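Local coordinates for protein GH5 (Bacteroidetes bacterium AC2a, PDB 4YHG) that probably cleaves internal beta-1,4-glucosidic bonds of cellulose, as an endoglucanase of glycoside hydrolase family 5, at residues G17-N22 and L329-G334; G21-A26 and W37-A42; I99-H104 and T161-Q166; G297-A302 and D341-I346. The protein carries 1 engineered substitution. All coordinates share one frame; numbering follows the deposited sequence.

From the N terminus, residues 17-22 open contact 1, which closes only at 329-334, so its loop spans nearly the whole barrel and joins the first strand to the last. Contact 2 starts from the same stretch, sharing Gly21 and Asn22, and closes soon after at 37-42 around the small antiparallel pair 27-28 and 31-32. Contact 3, 99-104 with 161-166, comes in series after contact 2, inside the span of contact 1, and links the third strand to the loop after the fourth. Contact 4 crosses contact 1: it opens at 297-302, before 329-334, and closes at 341-346, tying the loops after the last two strands. Contacts 1, 2 and 4 all reach the glucose of chain C.

Contact 1. Residues G17-N22 and L329-G334. With BGC (beta-D-glucopyranose), chain C; BGC (beta-D-glucopyranose), chain B.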
# COMPACT_ATOMS: atom_id res chain seq x y z
N GLY A 17 3.78 -8.52 3.62
CA GLY A 17 4.67 -8.18 2.54
C GLY A 17 5.42 -6.96 2.92
O GLY A 17 5.39 -6.55 4.08
N TRP A 18 6.07 -6.36 1.93
CA TRP A 18 7.04 -5.30 2.17
C TRP A 18 7.07 -4.38 0.95
O TRP A 18 7.06 -4.87 -0.17
CB TRP A 18 8.40 -5.95 2.36
CG TRP A 18 9.60 -5.04 2.68
CD1 TRP A 18 10.07 -4.73 3.92
CD2 TRP A 18 10.53 -4.48 1.75
NE1 TRP A 18 11.20 -3.98 3.82
CE2 TRP A 18 11.51 -3.81 2.50
CE3 TRP A 18 10.63 -4.47 0.36
CZ2 TRP A 18 12.55 -3.11 1.90
CZ3 TRP A 18 11.69 -3.79 -0.25
CH2 TRP A 18 12.64 -3.13 0.51
N ASN A 19 7.12 -3.07 1.20
CA ASN A 19 7.22 -2.05 0.14
C ASN A 19 8.67 -1.63 -0.15
O ASN A 19 9.41 -1.21 0.74
CB ASN A 19 6.43 -0.79 0.50
CG ASN A 19 4.93 -0.95 0.33
OD1 ASN A 19 4.37 -0.59 -0.71
ND2 ASN A 19 4.26 -1.45 1.35
N LEU A 20 9.06 -1.73 -1.41
CA LEU A 20 10.25 -1.09 -1.89
C LEU A 20 9.99 0.42 -1.97
O LEU A 20 9.91 1.00 -3.05
CB LEU A 20 10.62 -1.69 -3.25
CG LEU A 20 11.96 -1.27 -3.86
CD1 LEU A 20 13.15 -1.72 -3.03
CD2 LEU A 20 12.07 -1.83 -5.25
N GLY A 21 9.83 1.06 -0.81
CA GLY A 21 9.42 2.47 -0.77
C GLY A 21 10.54 3.47 -1.02
O GLY A 21 11.72 3.17 -0.83
N ASN A 22 10.17 4.69 -1.40
CA ASN A 22 11.11 5.75 -1.75
C ASN A 22 12.18 5.28 -2.73
O ASN A 22 13.36 5.56 -2.57
CB ASN A 22 11.76 6.35 -0.50
CG ASN A 22 10.82 7.27 0.29
OD1 ASN A 22 9.58 7.28 0.12
ND2 ASN A 22 11.41 8.06 1.17
N LEU A 329 1.14 -5.06 3.68
CA LEU A 329 2.51 -4.80 3.29
C LEU A 329 3.15 -3.63 4.05
O LEU A 329 2.67 -2.47 4.02
CB LEU A 329 2.58 -4.58 1.78
CG LEU A 329 2.11 -5.84 1.00
CD1 LEU A 329 0.61 -5.80 0.70
CD2 LEU A 329 2.85 -6.00 -0.31
N TYR A 330 4.24 -3.93 4.74
CA TYR A 330 4.92 -2.91 5.56
C TYR A 330 5.59 -1.84 4.70
O TYR A 330 6.17 -2.17 3.67
CB TYR A 330 5.93 -3.57 6.49
CG TYR A 330 6.79 -2.60 7.24
CD1 TYR A 330 6.32 -1.97 8.39
CD2 TYR A 330 8.06 -2.31 6.82
CE1 TYR A 330 7.11 -1.07 9.09
CE2 TYR A 330 8.85 -1.39 7.49
CZ TYR A 330 8.37 -0.79 8.63
OH TYR A 330 9.14 0.12 9.28
N TRP A 331 5.49 -0.58 5.11
CA TRP A 331 6.11 0.50 4.39
C TRP A 331 7.59 0.65 4.81
O TRP A 331 7.89 0.98 5.96
CB TRP A 331 5.36 1.81 4.64
CG TRP A 331 6.00 2.98 3.94
CD1 TRP A 331 6.73 3.99 4.51
CD2 TRP A 331 6.01 3.22 2.53
NE1 TRP A 331 7.17 4.85 3.55
CE2 TRP A 331 6.76 4.40 2.32
CE3 TRP A 331 5.45 2.56 1.43
CZ2 TRP A 331 6.97 4.92 1.07
CZ3 TRP A 331 5.65 3.09 0.19
CH2 TRP A 331 6.40 4.27 0.01
N ASP A 332 8.50 0.39 3.87
CA ASP A 332 9.94 0.54 4.13
C ASP A 332 10.51 1.60 3.19
O ASP A 332 10.58 1.40 1.99
CB ASP A 332 10.62 -0.80 3.95
CG ASP A 332 12.06 -0.79 4.40
OD1 ASP A 332 12.80 0.18 4.05
OD2 ASP A 332 12.46 -1.76 5.08
N ASN A 333 10.91 2.74 3.73
CA ASN A 333 11.52 3.78 2.89
C ASN A 333 13.04 3.80 2.94
O ASN A 333 13.64 4.70 2.38
CB ASN A 333 10.97 5.15 3.28
CG ASN A 333 11.31 5.55 4.71
OD1 ASN A 333 12.12 4.91 5.39
ND2 ASN A 333 10.69 6.61 5.16
N GLY A 334 13.65 2.81 3.58
CA GLY A 334 15.12 2.70 3.65
C GLY A 334 15.81 3.55 4.71
O GLY A 334 17.03 3.46 4.90
C2 BGC C . 7.86 8.55 2.73
C3 BGC C . 8.62 9.88 2.93
C4 BGC C . 8.42 10.73 1.66
C5 BGC C . 6.90 10.93 1.46
C6 BGC C . 6.64 11.89 0.31
C1 BGC C . 6.36 8.81 2.45
O2 BGC C . 7.99 7.64 3.84
O3 BGC C . 10.03 9.77 3.27
O4 BGC C . 9.07 12.01 1.81
O5 BGC C . 6.19 9.67 1.29
O6 BGC C . 5.33 11.67 -0.19
C2 BGC B . 2.25 7.19 0.67
C3 BGC B . 3.75 6.84 0.87
C4 BGC B . 4.26 7.64 2.09
C5 BGC B . 3.48 7.16 3.31
C6 BGC B . 4.08 7.61 4.64
C1 BGC B . 1.41 7.13 1.99
O1 BGC B . 0.13 7.79 1.86
O2 BGC B . 1.67 6.31 -0.32
O3 BGC B . 4.52 7.10 -0.34
O4 BGC B . 5.67 7.55 2.32
O5 BGC B . 2.14 7.66 3.14
O6 BGC B . 3.91 9.02 4.77
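Trp331 turns its CG away from the backbone N (chi1 179°), which lays the indole over Gly21, and the same choice in Trp18 and Asp332 brings their side chains together. Gly21 CA makes a CH-pi contact over the indole, 4.0 Å from the centroid of its six-membered ring, while C3 of the chain B glucose lies over the opposite face. At the edge, Trp331 NE1 donates to O2 of the chain C glucose at 2.9 Å; Asn333 ND2 reaches the same O2 at 3.2 Å, its OD1 being held by Asn335 N, and Asn22 ND2 gives a bond of 3.0 Å to the neighbouring O3. A leucine in place of this tryptophan would probably leave O2 with only the Asn333 amide of these two donors and take away the face under C3 of the chain B sugar. Deeper down, Trp18 NE1 donates to Asp332 OD2 at 2.8 Å, meeting the carboxylate from above its plane, with the bond bent to 134°. OD1 closes an Asx turn on Gly334 N, so both oxygens are engaged. Tyr330 O accepts two hydrogen bonds from one residue, Asn19 N at 2.8 Å and Asn19 ND2 at 3.1 Å; Asn19 OD1 turns to Arg59. These strands, 16-20 and 327-332, are the first and last of the parallel eight-stranded TIM barrel; their pairing closes it, with strand 57-60 flanking the former and strand 291-296 the latter.

Contact 2. Residues G21-A26 and W37-A42; sequences GNQMDA and WGNKAA. With BGC (beta-D-glucopyranose), chain C; BGC (beta-D-glucopyranose), chain D.
Trp37 reaches from its loop across Ala26 into the glycan cleft. Its CB lies 3.7 Å from Ala26 CB; CG and CD2 then pass over that methyl, CD2 at 3.3 Å. Farther out Ala26 CA sits over the centre of the six-membered ring, 3.5 Å from the centroid, a CH-pi contact. CE3 meets the amide carbon of Asn22 at 3.3 Å and CZ3 comes near its OD1, both at the edge of the indole, the amide and indole planes being 73° apart, and CH2 ends near C6 of the chain C glucose. The other face carries the chain D glucose, whose C5 is 3.8 Å from CD2. With an alanine here, the chain D sugar would probably lose this stacking surface and Ala26 its cover. Beyond Asn22, Asn39 ND2 donates to Asn22 O at 3.0 Å, nearly straight, and a water joins the same carbonyl to Trp37 N. Gln23, bent at chi2 (91°), brings NE2 to Lys40 O at 2.8 Å, while its OE1 is held by His348. The 21-26 segment, with a type I turn from Gln23 to Ala26, follows barrel strand 16-20; 37-42 leads into helix 44-53, and between them run the short antiparallel strands 27-28 and 31-32.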
# COMPACT_ATOMS: atom_id res chain seq x y z
N GLY A 21 9.83 1.06 -0.81
CA GLY A 21 9.42 2.47 -0.77
C GLY A 21 10.54 3.47 -1.02
O GLY A 21 11.72 3.17 -0.83
N ASN A 22 10.17 4.69 -1.40
CA ASN A 22 11.11 5.75 -1.75
C ASN A 22 12.18 5.28 -2.73
O ASN A 22 13.36 5.56 -2.57
CB ASN A 22 11.76 6.35 -0.50
CG ASN A 22 10.82 7.27 0.29
OD1 ASN A 22 9.58 7.28 0.12
ND2 ASN A 22 11.41 8.06 1.17
N GLN A 23 11.73 4.54 -3.74
CA GLN A 23 12.62 3.90 -4.68
C GLN A 23 12.10 4.31 -6.04
O GLN A 23 12.36 5.44 -6.44
CB GLN A 23 12.63 2.38 -4.42
CG GLN A 23 13.72 1.60 -5.13
CD GLN A 23 14.98 1.44 -4.31
OE1 GLN A 23 14.97 1.60 -3.10
NE2 GLN A 23 16.08 1.15 -4.97
N MET A 24 11.29 3.49 -6.71
CA MET A 24 10.78 3.86 -8.05
C MET A 24 9.70 4.93 -7.95
O MET A 24 9.27 5.48 -8.96
CB MET A 24 10.24 2.64 -8.82
CG MET A 24 11.24 1.51 -9.08
SD MET A 24 12.63 2.01 -10.13
CE MET A 24 11.93 1.85 -11.76
N ASP A 25 9.26 5.20 -6.73
CA ASP A 25 8.34 6.30 -6.45
C ASP A 25 9.04 7.64 -6.17
O ASP A 25 8.42 8.69 -6.25
CB ASP A 25 7.42 5.94 -5.28
CG ASP A 25 8.17 5.34 -4.08
OD1 ASP A 25 8.96 4.40 -4.27
OD2 ASP A 25 7.93 5.79 -2.94
N ALA A 26 10.32 7.61 -5.82
CA ALA A 26 11.01 8.84 -5.52
C ALA A 26 11.01 9.74 -6.77
O ALA A 26 11.05 9.26 -7.88
CB ALA A 26 12.41 8.52 -5.07
N TRP A 37 15.93 9.67 -3.85
CA TRP A 37 15.70 9.94 -2.42
C TRP A 37 16.64 9.16 -1.47
O TRP A 37 16.29 8.91 -0.33
CB TRP A 37 14.24 9.67 -2.04
CG TRP A 37 13.24 10.68 -2.60
CD1 TRP A 37 13.51 11.88 -3.20
CD2 TRP A 37 11.81 10.59 -2.53
NE1 TRP A 37 12.34 12.52 -3.53
CE2 TRP A 37 11.28 11.74 -3.13
CE3 TRP A 37 10.93 9.63 -2.02
CZ2 TRP A 37 9.91 11.97 -3.24
CZ3 TRP A 37 9.56 9.84 -2.13
CH2 TRP A 37 9.07 11.01 -2.74
N GLY A 38 17.83 8.79 -1.93
CA GLY A 38 18.85 8.24 -1.03
C GLY A 38 18.96 6.74 -0.93
O GLY A 38 19.86 6.21 -0.30
N ASN A 39 18.04 6.03 -1.54
CA ASN A 39 18.13 4.58 -1.60
C ASN A 39 18.98 4.14 -2.77
O ASN A 39 18.94 4.75 -3.84
CB ASN A 39 16.75 3.98 -1.73
CG ASN A 39 16.08 3.76 -0.41
OD1 ASN A 39 16.63 3.10 0.47
ND2 ASN A 39 14.85 4.25 -0.27
N LYS A 40 19.75 3.08 -2.59
CA LYS A 40 20.55 2.54 -3.68
C LYS A 40 19.75 1.52 -4.46
O LYS A 40 18.71 1.06 -3.98
CB LYS A 40 21.85 1.94 -3.16
CG LYS A 40 22.70 2.94 -2.37
CD LYS A 40 24.16 2.57 -2.47
CE LYS A 40 25.05 3.52 -1.67
NZ LYS A 40 26.33 3.78 -2.40
N ALA A 41 20.23 1.17 -5.64
CA ALA A 41 19.49 0.37 -6.61
C ALA A 41 19.16 -1.04 -6.12
O ALA A 41 20.04 -1.72 -5.62
CB ALA A 41 20.28 0.27 -7.90
N ALA A 42 17.91 -1.49 -6.28
CA ALA A 42 17.54 -2.83 -5.87
C ALA A 42 18.23 -3.90 -6.72
O ALA A 42 18.54 -3.69 -7.90
CB ALA A 42 16.03 -3.01 -5.92
C2 BGC C . 7.86 8.55 2.73
C3 BGC C . 8.62 9.88 2.93
C4 BGC C . 8.42 10.73 1.66
C5 BGC C . 6.90 10.93 1.46
C6 BGC C . 6.64 11.89 0.31
C1 BGC C . 6.36 8.81 2.45
O2 BGC C . 7.99 7.64 3.84
O3 BGC C . 10.03 9.77 3.27
O4 BGC C . 9.07 12.01 1.81
O5 BGC C . 6.19 9.67 1.29
O6 BGC C . 5.33 11.67 -0.19
C2 BGC D . 9.83 13.96 0.69
C3 BGC D . 10.93 14.64 -0.14
C4 BGC D . 12.31 14.27 0.42
C5 BGC D . 12.44 12.75 0.48
C6 BGC D . 13.86 12.38 0.90
C1 BGC D . 10.07 12.45 0.88
O2 BGC D . 8.54 14.20 0.09
O3 BGC D . 10.75 16.07 -0.16
O4 BGC D . 13.38 14.85 -0.35
O5 BGC D . 11.42 12.20 1.34
O6 BGC D . 13.86 11.51 2.03
O HOH W 1 15.56 6.73 -3.82

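Contact 3. Residues I99-H104 and T161-Q166; sequences IINIHH and TLNAIQ. Engineered in segment 161-166: Ala164 (natural residue Glu). With BGC (beta-D-glucopyranose), chain B.
The His103 imidazole carries the Asn163 amide on one face, the two planes 22° apart and stacked, with Asn163 ND2 3.1 Å from His103 CE1 and offset toward the rim. At the ring edge, in plane, lie Asn101 ND2 and O3 of the chain B glucose, and His103 CD2 in turn sits over the centre of the His104 ring. The site belongs to a TIM barrel: the first segment lies on strand 97-101 and runs into the loop after it, and the second follows strand 157-160, where family 5 glycosidases carry their subsite residues on the C-terminal ends of the strands. Ala164 is an engineered substitution for a glutamate, at the place just after an asparagine where this family generally has its acid/base glutamate. The backbones run close without bonding each other directly; Ile102 CG1 merely packs on Thr161 O, and a water accepts from Asn163 N. Asn101 ND2 donates to His103 ND1 at 3.2 Å and, with its OD1 bound to Val62 N, fixes the rotation of the imidazole. His103 NE2 then shares a straight bond of 3.0 Å with glucose O3. Asn163, its CG anti to the backbone N (chi1 -175°), points its amide into the cleft, where ND2 donates one N-H to glucose O2 at 2.9 Å and the other to a water 3.2 Å away, which also lies 2.6 Å from His104 ND1.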
# COMPACT_ATOMS: atom_id res chain seq x y z
N ILE A 99 3.15 -6.52 -6.45
CA ILE A 99 2.18 -5.44 -6.73
C ILE A 99 2.87 -4.24 -7.34
O ILE A 99 3.82 -3.74 -6.76
CB ILE A 99 1.49 -4.94 -5.43
CG1 ILE A 99 0.74 -6.09 -4.72
CG2 ILE A 99 0.55 -3.79 -5.75
CD1 ILE A 99 0.26 -5.74 -3.33
N ILE A 100 2.38 -3.75 -8.47
CA ILE A 100 2.84 -2.47 -9.02
C ILE A 100 1.67 -1.52 -9.19
O ILE A 100 0.50 -1.95 -9.16
CB ILE A 100 3.62 -2.63 -10.35
CG1 ILE A 100 2.79 -3.35 -11.41
CG2 ILE A 100 4.91 -3.39 -10.10
CD1 ILE A 100 3.46 -3.38 -12.76
N ASN A 101 1.97 -0.23 -9.38
CA ASN A 101 0.93 0.80 -9.38
C ASN A 101 1.32 2.12 -10.05
O ASN A 101 2.39 2.27 -10.62
CB ASN A 101 0.52 1.09 -7.91
CG ASN A 101 1.51 2.02 -7.19
OD1 ASN A 101 2.52 2.42 -7.76
ND2 ASN A 101 1.21 2.38 -5.96
N ILE A 102 0.39 3.07 -9.99
CA ILE A 102 0.66 4.46 -10.28
C ILE A 102 0.72 5.16 -8.91
O ILE A 102 -0.28 5.20 -8.19
CB ILE A 102 -0.46 5.07 -11.14
CG1 ILE A 102 -0.61 4.29 -12.45
CG2 ILE A 102 -0.17 6.55 -11.38
CD1 ILE A 102 -1.49 4.97 -13.50
N HIS A 103 1.89 5.69 -8.56
CA HIS A 103 2.12 6.15 -7.18
C HIS A 103 2.12 7.69 -7.06
O HIS A 103 1.04 8.28 -7.07
CB HIS A 103 3.39 5.51 -6.61
CG HIS A 103 3.45 5.52 -5.11
ND1 HIS A 103 2.76 4.61 -4.33
CD2 HIS A 103 4.13 6.31 -4.25
CE1 HIS A 103 3.01 4.86 -3.06
NE2 HIS A 103 3.83 5.89 -2.99
N HIS A 104 3.28 8.35 -6.99
CA HIS A 104 3.24 9.80 -6.69
C HIS A 104 2.67 10.71 -7.76
O HIS A 104 2.39 11.86 -7.49
CB HIS A 104 4.57 10.34 -6.14
CG HIS A 104 4.81 9.91 -4.72
ND1 HIS A 104 3.84 9.98 -3.76
CD2 HIS A 104 5.89 9.36 -4.13
CE1 HIS A 104 4.31 9.51 -2.62
NE2 HIS A 104 5.56 9.13 -2.82
N THR A 161 -4.56 0.04 -9.18
CA THR A 161 -4.90 1.10 -10.14
C THR A 161 -4.24 2.43 -9.86
O THR A 161 -3.69 3.05 -10.75
CB THR A 161 -6.40 1.36 -10.19
OG1 THR A 161 -6.89 1.61 -8.86
CG2 THR A 161 -7.14 0.17 -10.80
N LEU A 162 -4.35 2.88 -8.60
CA LEU A 162 -3.92 4.21 -8.16
C LEU A 162 -3.41 4.09 -6.75
O LEU A 162 -3.64 3.09 -6.12
CB LEU A 162 -5.11 5.17 -8.15
CG LEU A 162 -5.71 5.45 -9.51
CD1 LEU A 162 -7.12 5.98 -9.37
CD2 LEU A 162 -4.81 6.44 -10.24
N ASN A 163 -2.77 5.12 -6.24
CA ASN A 163 -2.32 5.10 -4.85
C ASN A 163 -3.28 5.81 -3.88
O ASN A 163 -4.32 5.27 -3.55
CB ASN A 163 -0.90 5.65 -4.74
CG ASN A 163 -0.35 5.53 -3.33
OD1 ASN A 163 -0.58 4.53 -2.64
ND2 ASN A 163 0.37 6.53 -2.90
N ALA A 164 -2.94 7.01 -3.44
CA ALA A 164 -3.69 7.71 -2.38
C ALA A 164 -4.11 9.06 -2.95
O ALA A 164 -3.37 10.05 -2.89
CB ALA A 164 -2.83 7.88 -1.13
N ILE A 165 -5.30 9.09 -3.53
CA ILE A 165 -5.75 10.26 -4.25
C ILE A 165 -6.50 11.16 -3.28
O ILE A 165 -7.27 10.67 -2.45
CB ILE A 165 -6.63 9.86 -5.45
CG1 ILE A 165 -5.88 8.90 -6.38
CG2 ILE A 165 -7.06 11.08 -6.24
CD1 ILE A 165 -4.59 9.45 -6.98
N GLN A 166 -6.28 12.48 -3.39
CA GLN A 166 -6.83 13.45 -2.42
C GLN A 166 -6.66 14.90 -2.90
O GLN A 166 -6.07 15.14 -3.94
CB GLN A 166 -6.17 13.28 -1.05
CG GLN A 166 -4.65 13.33 -1.07
CD GLN A 166 -4.05 13.98 0.16
OE1 GLN A 166 -4.61 14.95 0.71
NE2 GLN A 166 -2.91 13.48 0.59
C2 BGC B . 2.25 7.19 0.67
C3 BGC B . 3.75 6.84 0.87
C4 BGC B . 4.26 7.64 2.09
C5 BGC B . 3.48 7.16 3.31
C6 BGC B . 4.08 7.61 4.64
C1 BGC B . 1.41 7.13 1.99
O1 BGC B . 0.13 7.79 1.86
O2 BGC B . 1.67 6.31 -0.32
O3 BGC B . 4.52 7.10 -0.34
O4 BGC B . 5.67 7.55 2.32
O5 BGC B . 2.14 7.66 3.14
O6 BGC B . 3.91 9.02 4.77
O HOH W 2 -1.78 7.72 -7.26
O HOH W 3 -1.35 9.25 -4.92
O HOH W 4 1.25 9.51 -3.62

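Contact 4. Residues G297-A302 and D341-I346; sequences GAVRRA and DGFGVI. With BGC (beta-D-glucopyranose), chain C.
Val299 presses its CG1 methyl onto the Phe343 ring, 3.5 Å from the centroid and only 12° off the ring normal, a CH-pi contact over the centre of the face. The methyl stands there because CG1 is anti to the carbonyl carbon (chi1 -67°); it also touches Gly342 N at 3.4 Å. Alongside, Arg300 N donates to Gly342 O at 2.9 Å, a fairly straight bond that joins the backbone of Arg300 to the central residue of an inverse gamma turn. The Phe343 ring turns its edge to Gly297 C and Ala298 N. Both segments are loops at the C-terminal mouth of the TIM barrel: residues 297-302 come after strand 291-296, and residues 341-346 belong to the loop that follows strand 327-332. Asp341, the first residue of the turn, grips the chain C glucose with both carboxylate oxygens, OD2 accepting from O3 at 2.6 Å and OD1 from O2 at 3.2 Å. Farther out, Phe343 meets Trp331 edge-to-face, and its carbonyl oxygen is bonded to Tyr330 OH. Arg301 folds back so that NE donates to Val299 O at 3.0 Å from above the carbonyl plane, while Arg300 NH2 is held by Ser336 O.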
# COMPACT_ATOMS: atom_id res chain seq x y z
N GLY A 297 2.39 0.49 8.92
CA GLY A 297 3.66 0.52 9.67
C GLY A 297 3.70 1.44 10.89
O GLY A 297 2.75 2.21 11.15
N ALA A 298 4.79 1.33 11.64
CA ALA A 298 5.11 2.27 12.68
C ALA A 298 6.62 2.46 12.67
O ALA A 298 7.36 1.51 12.46
CB ALA A 298 4.62 1.77 14.02
N VAL A 299 7.06 3.69 12.87
CA VAL A 299 8.45 4.03 12.79
C VAL A 299 9.23 3.43 13.96
O VAL A 299 8.67 3.01 14.95
CB VAL A 299 8.67 5.57 12.72
CG1 VAL A 299 8.13 6.13 11.41
CG2 VAL A 299 8.02 6.28 13.90
N ARG A 300 10.54 3.44 13.81
CA ARG A 300 11.47 2.92 14.79
C ARG A 300 11.66 3.86 15.95
O ARG A 300 11.66 5.07 15.76
CB ARG A 300 12.83 2.70 14.10
CG ARG A 300 13.88 2.05 14.98
CD ARG A 300 15.14 1.62 14.22
NE ARG A 300 16.05 2.72 14.01
CZ ARG A 300 16.85 3.25 14.94
NH1 ARG A 300 16.82 2.78 16.18
NH2 ARG A 300 17.65 4.28 14.63
N ARG A 301 11.87 3.30 17.15
CA ARG A 301 12.11 4.09 18.37
C ARG A 301 13.58 4.13 18.83
O ARG A 301 14.34 3.20 18.59
CB ARG A 301 11.26 3.55 19.52
CG ARG A 301 9.81 3.28 19.12
CD ARG A 301 9.09 4.56 18.71
NE ARG A 301 8.15 4.31 17.63
CZ ARG A 301 7.00 4.95 17.46
NH1 ARG A 301 6.63 5.91 18.28
NH2 ARG A 301 6.20 4.61 16.45
N ALA A 302 13.96 5.19 19.53
CA ALA A 302 15.34 5.31 20.01
C ALA A 302 15.61 4.46 21.22
O ALA A 302 16.71 3.93 21.36
CB ALA A 302 15.72 6.76 20.31
N ASP A 341 9.45 9.32 10.25
CA ASP A 341 9.84 8.82 8.95
C ASP A 341 10.87 7.68 8.99
O ASP A 341 11.42 7.28 7.96
CB ASP A 341 10.34 9.98 8.06
CG ASP A 341 9.89 9.83 6.62
OD1 ASP A 341 8.76 9.33 6.39
OD2 ASP A 341 10.67 10.19 5.72
N GLY A 342 11.09 7.12 10.18
CA GLY A 342 12.08 6.07 10.37
C GLY A 342 11.54 4.68 10.13
O GLY A 342 11.37 3.90 11.05
N PHE A 343 11.29 4.37 8.87
CA PHE A 343 10.60 3.13 8.50
C PHE A 343 11.53 2.03 7.98
O PHE A 343 11.13 0.88 7.85
CB PHE A 343 9.55 3.43 7.42
CG PHE A 343 8.31 4.08 7.93
CD1 PHE A 343 7.36 3.35 8.59
CD2 PHE A 343 8.05 5.43 7.65
CE1 PHE A 343 6.18 3.94 9.03
CE2 PHE A 343 6.87 6.03 8.07
CZ PHE A 343 5.93 5.29 8.77
N GLY A 344 12.78 2.37 7.67
CA GLY A 344 13.70 1.38 7.12
C GLY A 344 14.01 0.24 8.07
O GLY A 344 14.44 0.49 9.19
N VAL A 345 13.77 -1.00 7.62
CA VAL A 345 14.16 -2.22 8.33
C VAL A 345 15.01 -3.14 7.48
O VAL A 345 15.73 -3.98 8.03
CB VAL A 345 12.95 -3.03 8.89
CG1 VAL A 345 12.07 -2.17 9.80
CG2 VAL A 345 12.12 -3.64 7.79
N ILE A 346 14.92 -3.05 6.14
CA ILE A 346 15.73 -3.88 5.23
C ILE A 346 16.41 -3.01 4.17
O ILE A 346 15.76 -2.19 3.53
CB ILE A 346 14.88 -4.99 4.57
CG1 ILE A 346 14.66 -6.13 5.55
CG2 ILE A 346 15.56 -5.54 3.32
CD1 ILE A 346 13.64 -7.14 5.12
C2 BGC C . 7.86 8.55 2.73
C3 BGC C . 8.62 9.88 2.93
C4 BGC C . 8.42 10.73 1.66
C5 BGC C . 6.90 10.93 1.46
C6 BGC C . 6.64 11.89 0.31
C1 BGC C . 6.36 8.81 2.45
O2 BGC C . 7.99 7.64 3.84
O3 BGC C . 10.03 9.77 3.27
O4 BGC C . 9.07 12.01 1.81
O5 BGC C . 6.19 9.67 1.29
O6 BGC C . 5.33 11.67 -0.19